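PDB 6RW0: protein angel homolog 2 from Homo sapiens, which removes 2',3'-cyclic phosphates as a phosphatase of the CCR4/nocturin family and probably binds the 3' untranslated regions of mRNAs. Local coordinates for residues A[215-220]-A[332-337]; A[244-249]-A[365-370]; A[209-214]-A[290-295]. One frame throughout, in Å; residues are numbered along the deposited sequence.

Contact 1: residues A[215-220]-A[332-337]; sequences AEISSV and HHFSLS. With K (potassium ion), chain C.
Ser-218 and Phe-334 meet where the last turns of helix 203-220 pass a loop that is about to become strand 336-338. The backbones stay well apart, with the closest CA atoms, those of Ser-218 and His-333, 8.1 Å from each other, and one aromatic ring spans the gap. The ring of Phe-334 reaches the helix with its far end: CZ lies 3.6 Å from CG2 of Ile-217, and the backbone N of Ser-218 sits close to the ring plane, at its edge. CB of Ser-218 adds a looser touch to the same CZ. In Ile-217, CG2 is anti to the backbone N, which turns this methyl to the ring. The loop is braced from within, since the N-H of Phe-334 is given to ND1 of His-332 at 3.0 Å, almost in the plane of the imidazole, while NE2 of that imidazole is bonded to O of Ile-249. The next residue, Ser-219, points away from the loop and binds a potassium ion through its O at 2.7 Å and its OG at 3.0 Å, with a water as a further ligand. Phe-228 meets the Phe-334 ring edge-to-face, and that ring also touches Ile-231 of strand 231-236, while Ile-217 continues onto Ile-231, Met-233 and, on strand 171-179, Val-174, so the helix end and the loop pack side by side on one sheet of the DNase I-like fold.

Contact 2: residues A[244-249]-A[365-370]; sequences PLYSFI and YIFYSA
Tyr-246 on helix 244-251 meets Tyr-365 and Phe-367 of strand 359-369 in an aromatic cluster, part of the helix-on-sheet core of this DNase I-like fold. The helix and strand segments run nearly the same way, 24° apart, with axes 11.7 Å from each other at closest approach. From CB of Tyr-246 the side chain leaves with CG anti to the backbone N, which carries the ring out from the helix towards the strand. The ring then makes contact along one side: CD1 lies 3.6 Å from CE1 of Tyr-365, and CE1, one atom further on, comes to 3.5 Å from that same atom. CE1 also touches Phe-367, whose CE1 is 3.9 Å away and which receives it at the ring edge. The Tyr-246 ring is inclined to both partners, its plane at 43° to that of Tyr-365. At the tip, OH passes beyond the cluster to hydrogen bonds with NE2 of His-342 and NZ of Lys-250; the hydroxyl of Tyr-365 is likewise engaged elsewhere, with O of Ser-239. The cluster is therefore apolar where its rings touch, and its two polar ends are satisfied outside it. One helical turn after Tyr-246, Ile-249 closes over Phe-367 with both of its branches: CD1 lies 3.8 Å from CE2 of the ring, and CG2 makes a CH-pi contact, sitting 3.6 Å from the ring centroid and only 7° off the normal.

Contact 3: residues A[209-214]-A[290-295]; sequences QLAMLL and QNCVYE
Cys-292 presses its side chain against Ala-211 and Leu-214, which are neighbours along one side of helix 203-220. Its SG is anti to the carbonyl carbon (chi1 -64°), and this places the sulfur 3.8 Å from CB of Ala-211 while CB of Cys-292 faces CB of Leu-214 at 4.1 Å. The backbone of Cys-292 is in the left-handed region, phi 63° and psi 38°, at the point where the loop comes closest to the helix. This loop belongs to the connection between strands 253-255 and 329-331, and it lies over a helix of the endonuclease/exonuclease/phosphatase fold. The helix is not met by apolar atoms alone. A water gives one hydrogen to O of Cys-292 at 2.6 Å and the other, weakly, to O of Leu-214. A second water donates to both O of Met-212, at 2.8 Å, and OH of Tyr-294, at 2.6 Å. The tyrosine side chain reaches across the helix, roughly at right angles to its axis, and its hydroxyl is further hydrogen-bonded to OE1 of Glu-216. Behind Cys-292, Phe-248 of helix 244-251 touches it together with Leu-214.

Contacts 1 and 3 share helix 203-220, contact 3 using 209-214 and contact 1 the following 215-220, and their centres are about 8 Å apart. Contact 2 lies about 11 Å from contact 1 and 14 Å from contact 3, centre to centre, and reaches the sheet through strand 359-369, neighbour of the strand 336-338 of contact 1. Along the chain the first segments come in the order 209-214, 215-220, 244-249, then the partners 290-295, 332-337 and 365-370, so all three contacts cross. Phe-248 of the contact 2 helix packs against the helix and loop of contact 3. Distant segments are thus interlocked within one endonuclease/exonuclease/phosphatase domain, helices 203-220 and 244-251 packing together and on the sheet.

Contact 1: residues A[215-220]-A[332-337]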
# COMPACT_ATOMS: atom_id res chain seq x y z
N ALA A 215 -0.33 13.90 -4.43
CA ALA A 215 -1.02 15.02 -5.07
C ALA A 215 -2.49 14.69 -5.31
O ALA A 215 -3.35 15.54 -5.11
CB ALA A 215 -0.33 15.38 -6.38
N GLU A 216 -2.79 13.47 -5.74
CA GLU A 216 -4.20 13.11 -5.93
C GLU A 216 -4.94 13.18 -4.60
O GLU A 216 -6.05 13.71 -4.52
CB GLU A 216 -4.32 11.73 -6.56
CG GLU A 216 -5.75 11.39 -6.94
CD GLU A 216 -6.22 12.11 -8.18
OE1 GLU A 216 -5.37 12.61 -8.97
OE2 GLU A 216 -7.44 12.18 -8.39
N ILE A 217 -4.33 12.65 -3.53
CA ILE A 217 -4.95 12.72 -2.21
C ILE A 217 -5.18 14.16 -1.79
O ILE A 217 -6.24 14.51 -1.24
CB ILE A 217 -4.11 11.96 -1.17
CG1 ILE A 217 -4.05 10.48 -1.52
CG2 ILE A 217 -4.68 12.19 0.22
CD1 ILE A 217 -3.05 9.70 -0.68
N SER A 218 -4.20 15.03 -2.03
CA SER A 218 -4.36 16.42 -1.63
C SER A 218 -5.55 17.07 -2.33
O SER A 218 -6.22 17.93 -1.74
CB SER A 218 -3.10 17.20 -1.95
OG SER A 218 -3.33 18.57 -1.75
N SER A 219 -5.83 16.68 -3.56
CA SER A 219 -6.98 17.26 -4.25
C SER A 219 -8.29 16.63 -3.79
O SER A 219 -9.28 17.35 -3.59
CB SER A 219 -6.79 17.08 -5.75
OG SER A 219 -7.81 17.80 -6.43
N VAL A 220 -8.31 15.31 -3.62
CA VAL A 220 -9.56 14.63 -3.29
C VAL A 220 -9.98 14.89 -1.85
O VAL A 220 -11.17 15.06 -1.57
CB VAL A 220 -9.40 13.13 -3.58
CG1 VAL A 220 -10.61 12.35 -3.09
CG2 VAL A 220 -9.17 12.89 -5.06
N HIS A 332 5.24 17.28 2.20
CA HIS A 332 3.81 17.11 1.98
C HIS A 332 3.10 17.75 3.17
O HIS A 332 3.73 18.05 4.20
CB HIS A 332 3.37 15.66 1.72
CG HIS A 332 3.48 14.77 2.91
ND1 HIS A 332 2.71 14.94 4.05
CD2 HIS A 332 4.24 13.67 3.13
CE1 HIS A 332 3.02 14.00 4.92
NE2 HIS A 332 3.94 13.22 4.39
N HIS A 333 1.79 17.98 3.03
CA HIS A 333 1.04 18.73 4.02
C HIS A 333 0.16 17.87 4.92
O HIS A 333 -0.70 18.41 5.62
CB HIS A 333 0.15 19.77 3.32
CG HIS A 333 0.91 20.80 2.56
ND1 HIS A 333 1.96 21.50 3.11
CD2 HIS A 333 0.77 21.26 1.29
CE1 HIS A 333 2.43 22.36 2.22
NE2 HIS A 333 1.73 22.23 1.11
N PHE A 334 0.37 16.56 4.93
CA PHE A 334 -0.44 15.67 5.75
C PHE A 334 0.25 15.40 7.08
O PHE A 334 1.43 15.68 7.27
CB PHE A 334 -0.72 14.36 5.03
CG PHE A 334 -1.28 14.52 3.64
CD1 PHE A 334 -2.46 15.21 3.42
CD2 PHE A 334 -0.61 13.99 2.56
CE1 PHE A 334 -2.97 15.36 2.13
CE2 PHE A 334 -1.12 14.13 1.27
CZ PHE A 334 -2.30 14.82 1.06
N SER A 335 -0.51 14.85 8.02
CA SER A 335 -0.01 14.39 9.31
C SER A 335 -0.38 12.91 9.40
O SER A 335 -1.49 12.57 9.82
CB SER A 335 -0.60 15.20 10.44
OG SER A 335 -0.13 14.74 11.69
N LEU A 336 0.54 12.04 8.99
CA LEU A 336 0.27 10.62 8.85
C LEU A 336 1.06 9.80 9.86
O LEU A 336 2.26 10.03 10.06
CB LEU A 336 0.66 10.14 7.46
CG LEU A 336 -0.08 10.84 6.33
CD1 LEU A 336 0.49 10.45 4.97
CD2 LEU A 336 -1.56 10.51 6.39
N SER A 337 0.38 8.83 10.46
CA SER A 337 0.99 7.83 11.32
C SER A 337 0.88 6.48 10.63
O SER A 337 0.06 6.28 9.73
CB SER A 337 0.26 7.77 12.66
OG SER A 337 0.49 8.94 13.42
K K C . -9.59 19.64 -4.94
O HOH W 1 -11.65 20.70 -3.53

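Contact 2: residues A[244-249]-A[365-370]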
# COMPACT_ATOMS: atom_id res chain seq x y z
N PRO A 244 14.48 6.40 3.50
CA PRO A 244 14.12 7.79 3.16
C PRO A 244 12.69 7.95 2.70
O PRO A 244 12.01 8.91 3.08
CB PRO A 244 15.14 8.15 2.07
CG PRO A 244 16.36 7.33 2.44
CD PRO A 244 15.79 6.01 2.93
N LEU A 245 12.18 7.03 1.87
CA LEU A 245 10.81 7.15 1.41
C LEU A 245 9.82 7.02 2.57
O LEU A 245 8.87 7.80 2.68
CB LEU A 245 10.56 6.13 0.31
CG LEU A 245 9.19 6.22 -0.35
CD1 LEU A 245 9.25 5.83 -1.83
CD2 LEU A 245 8.13 5.37 0.36
N TYR A 246 10.04 6.05 3.46
CA TYR A 246 9.19 5.90 4.63
C TYR A 246 9.23 7.15 5.50
O TYR A 246 8.19 7.64 5.95
CB TYR A 246 9.65 4.69 5.45
CG TYR A 246 8.86 4.50 6.72
CD1 TYR A 246 7.69 3.76 6.73
CD2 TYR A 246 9.26 5.10 7.90
CE1 TYR A 246 6.96 3.59 7.89
CE2 TYR A 246 8.54 4.94 9.08
CZ TYR A 246 7.38 4.19 9.05
OH TYR A 246 6.64 4.02 10.20
N SER A 247 10.44 7.66 5.76
CA SER A 247 10.58 8.83 6.61
C SER A 247 9.86 10.03 6.02
O SER A 247 9.27 10.83 6.75
CB SER A 247 12.06 9.14 6.81
OG SER A 247 12.71 8.05 7.45
N PHE A 248 9.91 10.18 4.69
CA PHE A 248 9.18 11.26 4.04
C PHE A 248 7.69 11.17 4.34
O PHE A 248 7.05 12.17 4.69
CB PHE A 248 9.46 11.24 2.53
CG PHE A 248 8.59 12.20 1.76
CD1 PHE A 248 8.56 13.54 2.10
CD2 PHE A 248 7.81 11.78 0.70
CE1 PHE A 248 7.76 14.44 1.43
CE2 PHE A 248 7.01 12.68 0.01
CZ PHE A 248 6.99 14.00 0.38
N ILE A 249 7.11 9.98 4.21
CA ILE A 249 5.68 9.83 4.50
C ILE A 249 5.39 10.24 5.94
O ILE A 249 4.46 11.00 6.21
CB ILE A 249 5.21 8.39 4.21
CG1 ILE A 249 5.36 8.09 2.72
CG2 ILE A 249 3.75 8.20 4.64
CD1 ILE A 249 5.10 6.65 2.33
N TYR A 365 2.02 -1.18 4.24
CA TYR A 365 1.68 -0.23 5.29
C TYR A 365 0.21 0.14 5.25
O TYR A 365 -0.43 0.12 4.19
CB TYR A 365 2.48 1.08 5.13
CG TYR A 365 3.97 0.86 5.13
CD1 TYR A 365 4.67 0.86 6.31
CD2 TYR A 365 4.67 0.60 3.95
CE1 TYR A 365 6.03 0.63 6.35
CE2 TYR A 365 6.03 0.37 3.98
CZ TYR A 365 6.70 0.37 5.18
OH TYR A 365 8.05 0.13 5.20
N ILE A 366 -0.31 0.53 6.41
CA ILE A 366 -1.52 1.33 6.51
C ILE A 366 -1.12 2.62 7.21
O ILE A 366 -0.74 2.60 8.39
CB ILE A 366 -2.66 0.63 7.27
CG1 ILE A 366 -3.08 -0.68 6.59
CG2 ILE A 366 -3.86 1.57 7.34
CD1 ILE A 366 -4.05 -1.54 7.39
N PHE A 367 -1.17 3.74 6.49
CA PHE A 367 -0.94 5.06 7.05
C PHE A 367 -2.29 5.74 7.24
O PHE A 367 -3.24 5.48 6.50
CB PHE A 367 -0.09 5.89 6.10
CG PHE A 367 1.31 5.37 5.89
CD1 PHE A 367 2.27 5.53 6.86
CD2 PHE A 367 1.67 4.77 4.68
CE1 PHE A 367 3.57 5.08 6.65
CE2 PHE A 367 2.97 4.34 4.46
CZ PHE A 367 3.91 4.48 5.45
N TYR A 368 -2.37 6.60 8.25
CA TYR A 368 -3.64 7.27 8.53
C TYR A 368 -3.41 8.65 9.12
O TYR A 368 -2.39 8.91 9.77
CB TYR A 368 -4.51 6.43 9.49
CG TYR A 368 -3.93 6.25 10.88
CD1 TYR A 368 -4.39 7.00 11.95
CD2 TYR A 368 -2.92 5.32 11.13
CE1 TYR A 368 -3.86 6.85 13.23
CE2 TYR A 368 -2.39 5.16 12.40
CZ TYR A 368 -2.86 5.92 13.44
OH TYR A 368 -2.34 5.78 14.72
N SER A 369 -4.37 9.54 8.89
CA SER A 369 -4.35 10.88 9.46
C SER A 369 -4.40 10.82 10.97
O SER A 369 -5.33 10.24 11.53
CB SER A 369 -5.62 11.61 9.05
OG SER A 369 -5.59 11.92 7.69
N ALA A 370 -3.45 11.47 11.63
CA ALA A 370 -3.46 11.44 13.08
C ALA A 370 -2.86 12.69 13.69
O ALA A 370 -1.99 13.34 13.10
CB ALA A 370 -2.71 10.21 13.62

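Contact 3: residues A[209-214]-A[290-295]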
# COMPACT_ATOMS: atom_id res chain seq x y z
N GLN A 209 6.37 8.54 -8.18
CA GLN A 209 5.09 7.85 -8.07
C GLN A 209 4.39 8.20 -6.77
O GLN A 209 3.20 8.52 -6.75
CB GLN A 209 5.31 6.34 -8.19
CG GLN A 209 5.80 5.90 -9.56
CD GLN A 209 5.87 4.39 -9.72
OE1 GLN A 209 5.89 3.65 -8.74
NE2 GLN A 209 5.93 3.93 -10.97
N LEU A 210 5.12 8.15 -5.66
CA LEU A 210 4.53 8.54 -4.38
C LEU A 210 4.00 9.98 -4.43
O LEU A 210 2.89 10.25 -3.96
CB LEU A 210 5.56 8.38 -3.27
CG LEU A 210 5.11 8.84 -1.89
CD1 LEU A 210 3.94 8.00 -1.40
CD2 LEU A 210 6.26 8.79 -0.90
N ALA A 211 4.78 10.90 -4.99
CA ALA A 211 4.33 12.29 -5.09
C ALA A 211 3.04 12.39 -5.89
O ALA A 211 2.16 13.20 -5.56
CB ALA A 211 5.43 13.14 -5.73
N MET A 212 2.91 11.59 -6.95
CA MET A 212 1.69 11.61 -7.75
C MET A 212 0.50 11.12 -6.94
O MET A 212 -0.59 11.70 -7.03
CB MET A 212 1.90 10.76 -9.00
CG MET A 212 2.87 11.40 -9.98
SD MET A 212 3.46 10.28 -11.27
CE MET A 212 2.16 10.38 -12.37
N LEU A 213 0.67 10.07 -6.14
CA LEU A 213 -0.41 9.62 -5.27
C LEU A 213 -0.75 10.69 -4.24
O LEU A 213 -1.93 11.00 -4.00
CB LEU A 213 -0.03 8.33 -4.56
CG LEU A 213 -1.16 7.69 -3.74
CD1 LEU A 213 -2.27 7.19 -4.65
CD2 LEU A 213 -0.61 6.58 -2.88
N LEU A 214 0.27 11.27 -3.60
CA LEU A 214 0.03 12.30 -2.60
C LEU A 214 -0.68 13.52 -3.20
O LEU A 214 -1.55 14.12 -2.55
CB LEU A 214 1.33 12.72 -1.92
CG LEU A 214 2.01 11.65 -1.07
CD1 LEU A 214 3.34 12.17 -0.56
CD2 LEU A 214 1.14 11.19 0.11
N GLN A 290 7.09 20.75 -5.20
CA GLN A 290 7.95 20.09 -4.18
C GLN A 290 7.17 19.82 -2.88
O GLN A 290 7.74 19.21 -2.03
CB GLN A 290 9.21 20.90 -3.89
CG GLN A 290 10.11 21.05 -5.09
CD GLN A 290 10.65 19.72 -5.53
OE1 GLN A 290 10.05 19.07 -6.34
NE2 GLN A 290 11.79 19.31 -4.98
N ASN A 291 5.98 20.40 -2.68
CA ASN A 291 5.08 20.07 -1.56
C ASN A 291 4.11 18.95 -1.97
O ASN A 291 3.17 18.75 -1.24
CB ASN A 291 4.36 21.31 -1.06
CG ASN A 291 5.30 22.35 -0.50
OD1 ASN A 291 6.40 22.04 -0.10
ND2 ASN A 291 4.86 23.58 -0.47
N CYS A 292 4.29 18.32 -3.14
CA CYS A 292 3.48 17.18 -3.58
C CYS A 292 2.01 17.56 -3.77
O CYS A 292 1.10 16.79 -3.44
CB CYS A 292 3.63 15.97 -2.67
SG CYS A 292 5.31 15.31 -2.67
N VAL A 293 1.77 18.76 -4.29
CA VAL A 293 0.43 19.17 -4.69
C VAL A 293 0.43 19.50 -6.18
O VAL A 293 1.44 19.92 -6.75
CB VAL A 293 -0.12 20.36 -3.87
CG1 VAL A 293 -0.14 19.99 -2.40
CG2 VAL A 293 0.68 21.61 -4.11
N TYR A 294 -0.72 19.31 -6.82
CA TYR A 294 -0.83 19.74 -8.20
C TYR A 294 -0.64 21.25 -8.29
O TYR A 294 -1.06 22.00 -7.41
CB TYR A 294 -2.22 19.39 -8.73
CG TYR A 294 -2.49 17.92 -8.93
CD1 TYR A 294 -1.62 17.13 -9.65
CD2 TYR A 294 -3.63 17.32 -8.41
CE1 TYR A 294 -1.87 15.79 -9.85
CE2 TYR A 294 -3.89 15.98 -8.62
CZ TYR A 294 -3.00 15.22 -9.34
OH TYR A 294 -3.21 13.88 -9.57
N GLU A 295 -0.02 21.69 -9.39
CA GLU A 295 0.19 23.10 -9.65
C GLU A 295 -0.09 23.40 -11.12
O GLU A 295 0.02 22.53 -11.99
CB GLU A 295 1.62 23.53 -9.25
CG GLU A 295 2.71 22.87 -10.05
CD GLU A 295 4.11 23.19 -9.58
OE1 GLU A 295 4.26 24.00 -8.64
OE2 GLU A 295 5.06 22.63 -10.16
O HOH W 2 -1.06 12.39 -9.74
O HOH W 3 0.24 15.91 -1.10